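PDB 4O8S: putative from Helicobacter pylori, which probably transfers nucleotidyl groups, having a nucleotidyltransferase-superfamily fold of the kind found in AbiEii toxins of type IV toxin-antitoxin systems. Local coordinates for residues K28-L33 against D131-A136; H51-L56 against K76-S81; A6-K11 against N66-N71; K177-L182 against T205-G210. All coordinates share one frame; numbering follows the deposited sequence.

Contact 1: residues K28-L33 against D131-A136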
loop_
_atom_site.group_PDB
_atom_site.type_symbol
_atom_site.label_atom_id
_atom_site.label_comp_id
_atom_site.label_asym_id
_atom_site.label_seq_id
_atom_site.Cartn_x
_atom_site.Cartn_y
_atom_site.Cartn_z
ATOM N N LYS A 28 -0.167 5.735 3.064
ATOM C CA LYS A 28 -1.180 4.834 2.563
ATOM C C LYS A 28 -0.564 3.840 1.590
ATOM O O LYS A 28 0.657 3.729 1.484
ATOM C CB LYS A 28 -2.303 5.612 1.867
ATOM C CG LYS A 28 -1.791 6.466 0.703
ATOM C CD LYS A 28 -2.941 7.183 -0.017
ATOM C CE LYS A 28 -2.375 8.067 -1.149
ATOM N NZ LYS A 28 -3.463 8.775 -1.874
ATOM N N GLY A 29 -1.430 3.104 0.910
ATOM C CA GLY A 29 -1.030 2.183 -0.130
ATOM C C GLY A 29 -0.072 1.090 0.273
ATOM O O GLY A 29 -0.086 0.590 1.422
ATOM N N GLU A 30 0.788 0.733 -0.674
ATOM C CA GLU A 30 1.590 -0.473 -0.557
ATOM C C GLU A 30 2.604 -0.414 0.554
ATOM O O GLU A 30 2.802 -1.388 1.289
ATOM C CB GLU A 30 2.253 -0.767 -1.904
ATOM C CG GLU A 30 1.177 -1.151 -2.907
ATOM C CD GLU A 30 1.640 -1.112 -4.348
ATOM O OE1 GLU A 30 2.872 -1.071 -4.595
ATOM O OE2 GLU A 30 0.752 -1.149 -5.232
ATOM N N THR A 31 3.263 0.723 0.689
ATOM C CA THR A 31 4.302 0.817 1.697
ATOM C C THR A 31 3.691 0.968 3.093
ATOM O O THR A 31 4.353 0.680 4.091
ATOM C CB THR A 31 5.350 1.890 1.319
ATOM O OG1 THR A 31 5.934 1.522 0.046
ATOM C CG2 THR A 31 6.473 2.006 2.372
ATOM N N ALA A 32 2.421 1.366 3.168
ATOM C CA ALA A 32 1.712 1.338 4.459
ATOM C C ALA A 32 1.529 -0.114 4.885
ATOM O O ALA A 32 1.793 -0.487 6.036
ATOM C CB ALA A 32 0.362 2.010 4.346
ATOM N N LEU A 33 1.116 -0.950 3.942
ATOM C CA LEU A 33 1.029 -2.388 4.216
ATOM C C LEU A 33 2.381 -2.975 4.654
ATOM O O LEU A 33 2.452 -3.775 5.605
ATOM C CB LEU A 33 0.488 -3.129 3.002
ATOM C CG LEU A 33 -0.971 -2.837 2.655
ATOM C CD1 LEU A 33 -1.350 -3.545 1.366
ATOM C CD2 LEU A 33 -1.907 -3.275 3.793
ATOM N N ASP A 131 -10.123 -0.583 0.069
ATOM C CA ASP A 131 -11.012 0.210 -0.791
ATOM C C ASP A 131 -10.225 0.809 -1.963
ATOM O O ASP A 131 -10.627 0.689 -3.128
ATOM C CB ASP A 131 -11.670 1.301 0.064
ATOM C CG ASP A 131 -12.768 2.074 -0.669
ATOM O OD1 ASP A 131 -13.419 1.528 -1.590
ATOM O OD2 ASP A 131 -12.988 3.247 -0.292
ATOM N N ASN A 132 -9.084 1.419 -1.659
ATOM C CA ASN A 132 -8.242 1.983 -2.703
ATOM C C ASN A 132 -7.609 0.943 -3.623
ATOM O O ASN A 132 -7.371 1.220 -4.797
ATOM C CB ASN A 132 -7.161 2.873 -2.098
ATOM C CG ASN A 132 -7.740 4.111 -1.431
ATOM O OD1 ASN A 132 -8.907 4.444 -1.639
ATOM N ND2 ASN A 132 -6.927 4.794 -0.626
ATOM N N LYS A 133 -7.315 -0.247 -3.105
ATOM C CA LYS A 133 -6.769 -1.304 -3.961
ATOM C C LYS A 133 -7.825 -1.777 -4.958
ATOM O O LYS A 133 -7.541 -1.974 -6.138
ATOM C CB LYS A 133 -6.271 -2.490 -3.120
ATOM C CG LYS A 133 -4.835 -2.361 -2.658
ATOM C CD LYS A 133 -3.893 -2.746 -3.788
ATOM C CE LYS A 133 -2.457 -2.404 -3.438
ATOM N NZ LYS A 133 -1.513 -2.883 -4.505
ATOM N N LEU A 134 -9.049 -1.942 -4.488
ATOM C CA LEU A 134 -10.124 -2.405 -5.360
ATOM C C LEU A 134 -10.452 -1.377 -6.442
ATOM O O LEU A 134 -10.693 -1.748 -7.593
ATOM C CB LEU A 134 -11.363 -2.759 -4.545
ATOM C CG LEU A 134 -11.197 -4.061 -3.749
ATOM C CD1 LEU A 134 -12.286 -4.211 -2.703
ATOM C CD2 LEU A 134 -11.190 -5.252 -4.693
ATOM N N CYS A 135 -10.444 -0.093 -6.078
ATOM C CA CYS A 135 -10.654 0.973 -7.055
ATOM C C CYS A 135 -9.598 0.900 -8.146
ATOM O O CYS A 135 -9.915 0.920 -9.335
ATOM C CB CYS A 135 -10.602 2.345 -6.381
ATOM S SG CYS A 135 -12.046 2.705 -5.382
ATOM N N ALA A 136 -8.341 0.777 -7.735
ATOM C CA ALA A 136 -7.228 0.819 -8.671
ATOM C C ALA A 136 -7.157 -0.381 -9.601
ATOM O O ALA A 136 -6.678 -0.265 -10.723
ATOM C CB ALA A 136 -5.893 0.973 -7.920
HETATM O O HOH W 1 -4.456 3.438 0.181
#

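Contact 2: residues H51-L56 against K76-S81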
loop_
_atom_site.group_PDB
_atom_site.type_symbol
_atom_site.label_atom_id
_atom_site.label_comp_id
_atom_site.label_asym_id
_atom_site.label_seq_id
_atom_site.Cartn_x
_atom_site.Cartn_y
_atom_site.Cartn_z
ATOM N N HIS A 51 -4.106 16.823 4.529
ATOM C CA HIS A 51 -5.147 17.826 4.287
ATOM C C HIS A 51 -4.590 19.237 4.041
ATOM O O HIS A 51 -5.314 20.113 3.554
ATOM C CB HIS A 51 -6.167 17.857 5.425
ATOM C CG HIS A 51 -5.666 18.537 6.658
ATOM N ND1 HIS A 51 -4.965 17.873 7.642
ATOM C CD2 HIS A 51 -5.749 19.829 7.062
ATOM C CE1 HIS A 51 -4.649 18.725 8.605
ATOM N NE2 HIS A 51 -5.110 19.918 8.274
ATOM N N LYS A 52 -3.321 19.464 4.377
ATOM C CA LYS A 52 -2.692 20.749 4.064
ATOM C C LYS A 52 -1.204 20.618 3.739
ATOM O O LYS A 52 -0.585 19.570 3.978
ATOM C CB LYS A 52 -2.870 21.737 5.220
ATOM C CG LYS A 52 -1.953 21.448 6.409
ATOM C CD LYS A 52 -2.373 22.258 7.635
ATOM C CE LYS A 52 -1.609 21.804 8.877
ATOM N NZ LYS A 52 -2.194 22.340 10.149
ATOM N N LYS A 53 -0.639 21.695 3.203
ATOM C CA LYS A 53 0.784 21.750 2.873
ATOM C C LYS A 53 1.672 21.735 4.114
ATOM O O LYS A 53 1.275 22.224 5.173
ATOM C CB LYS A 53 1.086 23.014 2.059
ATOM C CG LYS A 53 1.401 22.752 0.591
ATOM C CD LYS A 53 0.175 22.251 -0.160
ATOM C CE LYS A 53 0.523 21.896 -1.607
ATOM N NZ LYS A 53 1.022 23.062 -2.388
ATOM N N ILE A 54 2.875 21.177 3.970
ATOM C CA ILE A 54 3.874 21.157 5.039
ATOM C C ILE A 54 5.272 21.454 4.469
ATOM O O ILE A 54 5.431 21.623 3.251
ATOM C CB ILE A 54 3.916 19.789 5.763
ATOM C CG1 ILE A 54 4.483 18.712 4.838
ATOM C CG2 ILE A 54 2.535 19.396 6.280
ATOM C CD1 ILE A 54 5.537 17.821 5.488
ATOM N N ASN A 55 6.284 21.515 5.337
ATOM C CA ASN A 55 7.652 21.705 4.865
ATOM C C ASN A 55 8.275 20.348 4.541
ATOM O O ASN A 55 9.153 19.861 5.259
ATOM C CB ASN A 55 8.501 22.490 5.887
ATOM C CG ASN A 55 9.878 22.909 5.333
ATOM O OD1 ASN A 55 10.217 22.644 4.168
ATOM N ND2 ASN A 55 10.671 23.577 6.175
ATOM N N LEU A 56 7.815 19.756 3.442
ATOM C CA LEU A 56 8.240 18.430 3.028
ATOM C C LEU A 56 9.749 18.354 2.846
ATOM O O LEU A 56 10.405 17.457 3.387
ATOM C CB LEU A 56 7.524 18.040 1.729
ATOM C CG LEU A 56 7.663 16.587 1.272
ATOM C CD1 LEU A 56 8.895 16.379 0.409
ATOM C CD2 LEU A 56 7.668 15.632 2.484
ATOM N N LYS A 76 8.956 17.154 -8.779
ATOM C CA LYS A 76 8.343 16.957 -10.089
ATOM C C LYS A 76 7.070 17.753 -10.150
ATOM O O LYS A 76 6.706 18.307 -11.198
ATOM C CB LYS A 76 8.024 15.486 -10.351
ATOM C CG LYS A 76 9.233 14.660 -10.763
ATOM C CD LYS A 76 8.823 13.259 -11.241
ATOM C CE LYS A 76 8.044 13.250 -12.542
ATOM N NZ LYS A 76 8.982 13.501 -13.676
ATOM N N LYS A 77 6.403 17.826 -9.006
ATOM C CA LYS A 77 5.109 18.468 -8.958
ATOM C C LYS A 77 4.775 18.905 -7.532
ATOM O O LYS A 77 4.885 18.125 -6.579
ATOM C CB LYS A 77 4.054 17.498 -9.501
ATOM C CG LYS A 77 2.706 18.119 -9.791
ATOM C CD LYS A 77 1.997 17.358 -10.912
ATOM C CE LYS A 77 0.842 18.166 -11.487
ATOM N NZ LYS A 77 0.086 17.406 -12.528
ATOM N N ASP A 78 4.393 20.163 -7.384
ATOM C CA ASP A 78 3.867 20.658 -6.126
ATOM C C ASP A 78 2.733 21.610 -6.486
ATOM O O ASP A 78 2.967 22.774 -6.850
ATOM C CB ASP A 78 4.962 21.353 -5.315
ATOM C CG ASP A 78 4.416 22.108 -4.109
ATOM O OD1 ASP A 78 3.350 21.709 -3.579
ATOM O OD2 ASP A 78 5.062 23.103 -3.682
ATOM N N THR A 79 1.509 21.091 -6.424
ATOM C CA THR A 79 0.304 21.856 -6.749
ATOM C C THR A 79 -0.690 21.784 -5.607
ATOM O O THR A 79 -0.386 21.231 -4.543
ATOM C CB THR A 79 -0.409 21.285 -7.975
ATOM O OG1 THR A 79 -0.856 19.961 -7.671
ATOM C CG2 THR A 79 0.515 21.249 -9.186
ATOM N N ASP A 80 -1.885 22.316 -5.839
ATOM C CA ASP A 80 -2.928 22.321 -4.822
ATOM C C ASP A 80 -3.381 20.916 -4.471
ATOM O O ASP A 80 -3.867 20.670 -3.366
ATOM C CB ASP A 80 -4.160 23.091 -5.322
ATOM C CG ASP A 80 -4.042 24.583 -5.101
ATOM O OD1 ASP A 80 -3.185 24.989 -4.282
ATOM O OD2 ASP A 80 -4.810 25.346 -5.738
ATOM N N SER A 81 -3.250 20.005 -5.425
ATOM C CA SER A 81 -3.853 18.690 -5.285
ATOM C C SER A 81 -2.820 17.559 -5.192
ATOM O O SER A 81 -3.132 16.476 -4.690
ATOM C CB SER A 81 -4.810 18.438 -6.448
ATOM O OG SER A 81 -4.079 18.220 -7.644
#

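Contact 3: residues A6-K11 against N66-N71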
loop_
_atom_site.group_PDB
_atom_site.type_symbol
_atom_site.label_atom_id
_atom_site.label_comp_id
_atom_site.label_asym_id
_atom_site.label_seq_id
_atom_site.Cartn_x
_atom_site.Cartn_y
_atom_site.Cartn_z
ATOM N N ALA A 6 18.204 -2.904 -0.554
ATOM C CA ALA A 6 16.846 -2.821 -0.029
ATOM C C ALA A 6 16.846 -2.373 1.436
ATOM O O ALA A 6 15.996 -1.565 1.847
ATOM C CB ALA A 6 16.132 -4.164 -0.185
ATOM N N LEU A 7 17.795 -2.892 2.219
ATOM C CA LEU A 7 17.893 -2.556 3.644
ATOM C C LEU A 7 18.127 -1.065 3.878
ATOM O O LEU A 7 17.538 -0.465 4.780
ATOM C CB LEU A 7 19.021 -3.346 4.321
ATOM C CG LEU A 7 18.845 -4.840 4.623
ATOM C CD1 LEU A 7 20.015 -5.341 5.475
ATOM C CD2 LEU A 7 17.515 -5.124 5.320
ATOM N N ASN A 8 19.013 -0.463 3.094
ATOM C CA ASN A 8 19.241 0.966 3.250
ATOM C C ASN A 8 18.025 1.765 2.788
ATOM O O ASN A 8 17.673 2.775 3.397
ATOM C CB ASN A 8 20.521 1.391 2.538
ATOM C CG ASN A 8 21.758 0.998 3.322
ATOM O OD1 ASN A 8 21.805 1.177 4.541
ATOM N ND2 ASN A 8 22.745 0.429 2.641
ATOM N N HIS A 9 17.366 1.283 1.737
ATOM C CA HIS A 9 16.130 1.896 1.258
ATOM C C HIS A 9 15.051 1.895 2.349
ATOM O O HIS A 9 14.431 2.929 2.628
ATOM C CB HIS A 9 15.625 1.161 0.020
ATOM C CG HIS A 9 14.566 1.906 -0.738
ATOM N ND1 HIS A 9 14.836 3.057 -1.452
ATOM C CD2 HIS A 9 13.247 1.655 -0.912
ATOM C CE1 HIS A 9 13.725 3.485 -2.025
ATOM N NE2 HIS A 9 12.744 2.655 -1.715
ATOM N N GLU A 10 14.824 0.737 2.968
ATOM C CA GLU A 10 13.839 0.649 4.052
ATOM C C GLU A 10 14.189 1.586 5.200
ATOM O O GLU A 10 13.316 2.221 5.797
ATOM C CB GLU A 10 13.720 -0.790 4.577
ATOM C CG GLU A 10 12.684 -0.912 5.713
ATOM C CD GLU A 10 12.370 -2.345 6.145
ATOM O OE1 GLU A 10 12.820 -3.309 5.482
ATOM O OE2 GLU A 10 11.645 -2.500 7.157
ATOM N N LYS A 11 15.473 1.669 5.519
ATOM C CA LYS A 11 15.924 2.525 6.612
ATOM C C LYS A 11 15.619 3.998 6.329
ATOM O O LYS A 11 15.193 4.742 7.222
ATOM C CB LYS A 11 17.421 2.327 6.825
ATOM C CG LYS A 11 18.052 3.257 7.851
ATOM C CD LYS A 11 19.573 3.070 7.812
ATOM C CE LYS A 11 20.287 3.786 8.949
ATOM N NZ LYS A 11 21.776 3.596 8.860
ATOM N N ASN A 66 21.817 8.250 9.627
ATOM C CA ASN A 66 23.234 8.007 9.418
ATOM C C ASN A 66 23.449 6.825 8.480
ATOM O O ASN A 66 22.731 5.832 8.555
ATOM C CB ASN A 66 23.925 7.782 10.762
ATOM C CG ASN A 66 25.440 7.801 10.653
ATOM O OD1 ASN A 66 26.108 6.823 10.996
ATOM N ND2 ASN A 66 25.989 8.915 10.173
ATOM N N GLY A 67 24.417 6.940 7.577
ATOM C CA GLY A 67 24.651 5.882 6.611
ATOM C C GLY A 67 24.035 6.165 5.253
ATOM O O GLY A 67 24.306 5.450 4.283
ATOM N N ILE A 68 23.199 7.202 5.184
ATOM C CA ILE A 68 22.578 7.614 3.922
ATOM C C ILE A 68 23.052 9.013 3.556
ATOM O O ILE A 68 23.108 9.895 4.422
ATOM C CB ILE A 68 21.024 7.644 4.018
ATOM C CG1 ILE A 68 20.475 6.290 4.493
ATOM C CG2 ILE A 68 20.410 8.053 2.670
ATOM C CD1 ILE A 68 20.637 5.165 3.466
ATOM N N ILE A 69 23.400 9.222 2.288
ATOM C CA ILE A 69 23.744 10.562 1.812
ATOM C C ILE A 69 22.643 11.108 0.922
ATOM O O ILE A 69 22.299 10.487 -0.087
ATOM C CB ILE A 69 25.048 10.587 0.989
ATOM C CG1 ILE A 69 26.246 10.192 1.855
ATOM C CG2 ILE A 69 25.271 11.983 0.392
ATOM C CD1 ILE A 69 26.547 8.706 1.852
ATOM N N LEU A 70 22.097 12.264 1.291
ATOM C CA LEU A 70 21.117 12.941 0.450
ATOM C C LEU A 70 21.810 13.742 -0.641
ATOM O O LEU A 70 22.452 14.765 -0.370
ATOM C CB LEU A 70 20.235 13.861 1.285
ATOM C CG LEU A 70 19.140 14.612 0.521
ATOM C CD1 LEU A 70 18.286 13.660 -0.329
ATOM C CD2 LEU A 70 18.278 15.394 1.503
ATOM N N ASN A 71 21.687 13.267 -1.874
ATOM C CA ASN A 71 22.230 13.988 -3.024
ATOM C C ASN A 71 21.361 15.178 -3.462
ATOM O O ASN A 71 21.849 16.310 -3.580
ATOM C CB ASN A 71 22.459 13.024 -4.191
ATOM C CG ASN A 71 23.613 12.071 -3.930
ATOM O OD1 ASN A 71 24.420 12.301 -3.027
ATOM N ND2 ASN A 71 23.700 10.998 -4.715
#

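Contact 4: residues K177-L182 against T205-G210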
loop_
_atom_site.group_PDB
_atom_site.type_symbol
_atom_site.label_atom_id
_atom_site.label_comp_id
_atom_site.label_asym_id
_atom_site.label_seq_id
_atom_site.Cartn_x
_atom_site.Cartn_y
_atom_site.Cartn_z
ATOM N N LYS A 177 -13.718 -13.618 -9.201
ATOM C CA LYS A 177 -14.629 -14.713 -9.555
ATOM C C LYS A 177 -14.098 -15.641 -10.670
ATOM O O LYS A 177 -14.497 -16.812 -10.757
ATOM C CB LYS A 177 -15.978 -14.126 -9.972
ATOM C CG LYS A 177 -15.842 -13.191 -11.151
ATOM C CD LYS A 177 -17.125 -12.486 -11.502
ATOM C CE LYS A 177 -16.843 -11.420 -12.560
ATOM N NZ LYS A 177 -18.057 -10.612 -12.883
ATOM N N ASP A 178 -13.209 -15.111 -11.510
ATOM C CA ASP A 178 -12.682 -15.823 -12.678
ATOM C C ASP A 178 -11.168 -15.944 -12.550
ATOM O O ASP A 178 -10.431 -15.168 -13.162
ATOM C CB ASP A 178 -13.039 -15.053 -13.959
ATOM C CG ASP A 178 -12.780 -15.857 -15.243
ATOM O OD1 ASP A 178 -11.861 -16.713 -15.280
ATOM O OD2 ASP A 178 -13.504 -15.611 -16.236
ATOM N N PRO A 179 -10.698 -16.917 -11.749
ATOM C CA PRO A 179 -9.261 -17.047 -11.480
ATOM C C PRO A 179 -8.424 -17.220 -12.739
ATOM O O PRO A 179 -7.264 -16.804 -12.741
ATOM C CB PRO A 179 -9.187 -18.301 -10.596
ATOM C CG PRO A 179 -10.505 -18.309 -9.872
ATOM C CD PRO A 179 -11.494 -17.847 -10.923
ATOM N N ASP A 180 -8.991 -17.815 -13.788
ATOM C CA ASP A 180 -8.267 -17.967 -15.051
ATOM C C ASP A 180 -8.006 -16.620 -15.713
ATOM O O ASP A 180 -6.937 -16.393 -16.280
ATOM C CB ASP A 180 -9.034 -18.885 -16.011
ATOM C CG ASP A 180 -8.777 -20.361 -15.744
ATOM O OD1 ASP A 180 -8.373 -20.705 -14.607
ATOM O OD2 ASP A 180 -8.982 -21.175 -16.676
ATOM N N LYS A 181 -8.992 -15.732 -15.644
ATOM C CA LYS A 181 -8.861 -14.381 -16.188
ATOM C C LYS A 181 -7.754 -13.613 -15.463
ATOM O O LYS A 181 -6.965 -12.888 -16.086
ATOM C CB LYS A 181 -10.193 -13.631 -16.064
ATOM C CG LYS A 181 -10.194 -12.218 -16.637
ATOM C CD LYS A 181 -11.468 -11.468 -16.229
ATOM C CE LYS A 181 -11.441 -10.017 -16.696
ATOM N NZ LYS A 181 -10.164 -9.345 -16.320
ATOM N N LEU A 182 -7.695 -13.780 -14.144
ATOM C CA LEU A 182 -6.659 -13.131 -13.344
ATOM C C LEU A 182 -5.274 -13.603 -13.782
ATOM O O LEU A 182 -4.349 -12.804 -13.920
ATOM C CB LEU A 182 -6.858 -13.438 -11.860
ATOM C CG LEU A 182 -8.067 -12.839 -11.142
ATOM C CD1 LEU A 182 -8.128 -13.366 -9.714
ATOM C CD2 LEU A 182 -8.017 -11.313 -11.161
ATOM N N THR A 205 -2.290 -18.191 -5.969
ATOM C CA THR A 205 -2.813 -16.944 -5.407
ATOM C C THR A 205 -4.190 -16.615 -5.984
ATOM O O THR A 205 -5.113 -16.258 -5.250
ATOM C CB THR A 205 -1.855 -15.761 -5.670
ATOM O OG1 THR A 205 -0.636 -15.959 -4.939
ATOM C CG2 THR A 205 -2.508 -14.429 -5.242
ATOM N N ALA A 206 -4.329 -16.750 -7.298
ATOM C CA ALA A 206 -5.584 -16.424 -7.965
ATOM C C ALA A 206 -6.718 -17.332 -7.488
ATOM O O ALA A 206 -7.823 -16.860 -7.182
ATOM C CB ALA A 206 -5.415 -16.536 -9.464
ATOM N N LEU A 207 -6.445 -18.635 -7.436
ATOM C CA LEU A 207 -7.431 -19.608 -6.975
ATOM C C LEU A 207 -7.800 -19.350 -5.534
ATOM O O LEU A 207 -8.978 -19.287 -5.192
ATOM C CB LEU A 207 -6.884 -21.039 -7.089
ATOM C CG LEU A 207 -6.882 -21.615 -8.505
ATOM C CD1 LEU A 207 -6.144 -22.955 -8.561
ATOM C CD2 LEU A 207 -8.320 -21.763 -8.990
ATOM N N GLU A 208 -6.783 -19.205 -4.694
ATOM C CA GLU A 208 -7.009 -19.024 -3.274
ATOM C C GLU A 208 -7.807 -17.751 -2.960
ATOM O O GLU A 208 -8.691 -17.770 -2.085
ATOM C CB GLU A 208 -5.687 -19.054 -2.499
ATOM C CG GLU A 208 -5.918 -19.024 -0.997
ATOM C CD GLU A 208 -4.652 -19.217 -0.188
ATOM O OE1 GLU A 208 -3.556 -18.925 -0.716
ATOM O OE2 GLU A 208 -4.767 -19.657 0.984
ATOM N N LEU A 209 -7.513 -16.655 -3.669
ATOM C CA LEU A 209 -8.248 -15.404 -3.445
ATOM C C LEU A 209 -9.723 -15.513 -3.821
ATOM O O LEU A 209 -10.589 -15.055 -3.067
ATOM C CB LEU A 209 -7.616 -14.210 -4.183
ATOM C CG LEU A 209 -8.471 -12.932 -4.060
ATOM C CD1 LEU A 209 -8.621 -12.522 -2.591
ATOM C CD2 LEU A 209 -7.933 -11.771 -4.914
ATOM N N GLY A 210 -10.013 -16.093 -4.985
ATOM C CA GLY A 210 -11.395 -16.253 -5.417
ATOM C C GLY A 210 -12.234 -16.986 -4.383
ATOM O O GLY A 210 -13.370 -16.586 -4.058
#

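Contact 1: residues K28-L33 against D131-A136
Glu-30 and Lys-133 join the first turn of helix 29-36 to helix 126-139 by a salt bridge. The short sequence Lys-Gly-Glu at 28-30, which precedes the aspartate-bearing strand 46-50, is consistent with the glycine motif that opens the catalytic core of the nucleotidyltransferase superfamily. On the tight side, Lys-133 NZ donates to Glu-30 OE2 over 2.9 Å. The ammonium meets that oxygen on its anti side, 34° out of the carboxylate plane, and the two side chains cross at about a right angle. A bend in the lysine chain (chi2 -80°) carries its otherwise extended end over to the glutamate, where Lys-133 CE also lies 3.9 Å from Glu-30 CG. The same nitrogen forms salt bridges with Asp-149 and Asp-152, so three carboxylates hold it between the helices; the other oxygen of Glu-30, OE1, is taken by Arg-41. Leu-33, one turn further along, packs on Ile-126, Ile-129 and Leu-156 and is buried. The other side is looser: Lys-28, Gly-29 and Asn-132, all partly exposed, do not touch the opposite segment directly. Lys-28 sends its extended chain to Asp-49, on the strand of the presumed active site, while its backbone pairs with Asp-47. Between the two segments, one water molecule replaces direct contact. It accepts from the backbone Gly-29 N at 3.1 Å and from the side-chain amide Asn-132 ND2 at 2.9 Å.

Contact 2: residues H51-L56 against K76-S81
The tip of a beta hairpin, where strand 77-78 turns back into strand 82-91, is tied by a salt bridge from Asp-78 to Lys-53 in the loop that follows strand 46-50. Lys-53 NZ donates to Asp-78 OD1 over 2.9 Å, reaching the oxygen on its syn side and 27° out of the carboxylate plane. The two side chains come at each other from opposite directions. Asp-78 holds CG anti to its own backbone nitrogen (chi1 170°), which turns the carboxylate toward the loop, and the lysine chain bends at chi2 and again at chi4. Its ammonium end thus lies beside the hairpin backbone as well: Lys-53 NZ makes a weak hydrogen bond to Thr-79 O at 3.2 Å, and Lys-53 CE lies about as near, 3.1 Å from that same carbonyl oxygen. Tyr-106 adds a cation-pi contact to the lysine. Asp-80 OD1, 5.0 Å from Lys-53 NZ, is not in contact with the ammonium, but its opposite charge probably favours it. The contact is on the surface, and both charged partners are exposed. Asn-55 is the N-cap of helix 56-63 and uses its side-chain oxygen on the backbone N of Gly-58, where the loop passes into the helix. In the hairpin, Lys-76 and Lys-77 both face Arg-84 in a classic beta bulge just ahead of Asp-78. The hairpin turn includes an ST turn at Thr-79, whose OG1 accepts from the backbone N of Val-82 and also from Ser-81 N, the latter at 3.3 Å with an N-H...O angle of 152°.

Contact 3: residues A6-K11 against N66-N71
Ile-68 and Lys-11 bury the most surface here, with Asn-8 next, and between them they set helix 4-19 against the beginning of strand 68-75. Ile-68 is the apolar part of the contact. Its CB does not point straight at the helix, but the end of its longer branch does reach it: Ile-68 CD1 sits 3.9 Å from Asn-8 CB and 3.8 Å from the carbonyl Asn-8 O. The methyl thus rests on the helix backbone and on the root of the asparagine. Beyond that root the amide turns to another partner, and Asn-8 ND2 donates to Asp-93. Ile-68 also packs on Tyr-89 and Thr-91 of strand 82-91, which leaves the residue buried although the contact as a whole is at the surface. Lys-11 lies one turn further along the same helix face. Its chain is extended from start to finish, with CG anti to the backbone nitrogen (chi1 174°), and it reaches the loop before the strand. There Lys-11 NZ points at the carbonyl Asn-66 O; the modelled distance, 2.5 Å, is too short to be taken literally, so the hydrogen bond is best read as approximate. Lys-11 NZ also lies 4.3 Å from Gly-67 CA. Gly-67, with a positive phi of 99°, turns the chain into the strand, and its backbone pairs with Lys-92. A helix laid against the edge strand 68-75 of the mixed sheet in this way is consistent with the layered alpha/beta packing of the nucleotidyltransferase fold.

Contact 4: residues K177-L182 against T205-G210
The capped start of helix 179-192 packs on helix 202-231 in a helix-helix contact whose side-chain contacts are apolar. Pro-179, the first residue of the helix, brings the backbones closest, its CA 5.1 Å from that of Ala-206. Leu-207 crosses the proline side chain at about a right angle, and its methyl Leu-207 CD2 comes to 3.9 Å from Pro-179 CB. The leucine CB points away from the proline, but with CG beside the backbone nitrogen (chi1 -77°) the end of the chain comes nearer. The methyl of Ala-206 sits between Pro-179 and Leu-182: Ala-206 CB lies 3.8 Å from the carbonyl Pro-179 O and 4.2 Å from Leu-182 CB, one turn on. The second alanine-leucine approach is at Leu-182 CD1, again 4.2 Å from Ala-206 CB. Asp-178, the N-cap, faces away from this interface. Its OD1 accepts from Lys-181 N at 3.1 Å, the N-H coming from above the carboxylate plane, 60° out of it, and so takes up a backbone donor of the first turn. Beyond the two segments, Leu-182 packs on Phe-175 of helix 166-176, Leu-209 lies on both that helix and helix 147-159, and Glu-208 binds Lys-158 and His-154, so helix 202-231 is joined to the helical bundle around it.

How the contacts relate
Contact 1 lies near the centre of the molecule, its own centre about 4 Å from that of the chain, where helix 29-36 meets helix 126-139. Contacts 2 and 3 lie on the sheet side, their centres about 24 Å apart: strands 68-75 and 77-78 follow each other, and both pair with strand 82-91. Contact 2 is nested within the loop closed by contact 1, whereas contact 3 alternates with both along the sequence. Contact 4 comes last, in the C-terminal helices, with its centre about 39 Å from that of contact 2. Contact 1 therefore joins the sheet-bearing part, with its presumed active-site strand, to the helical part.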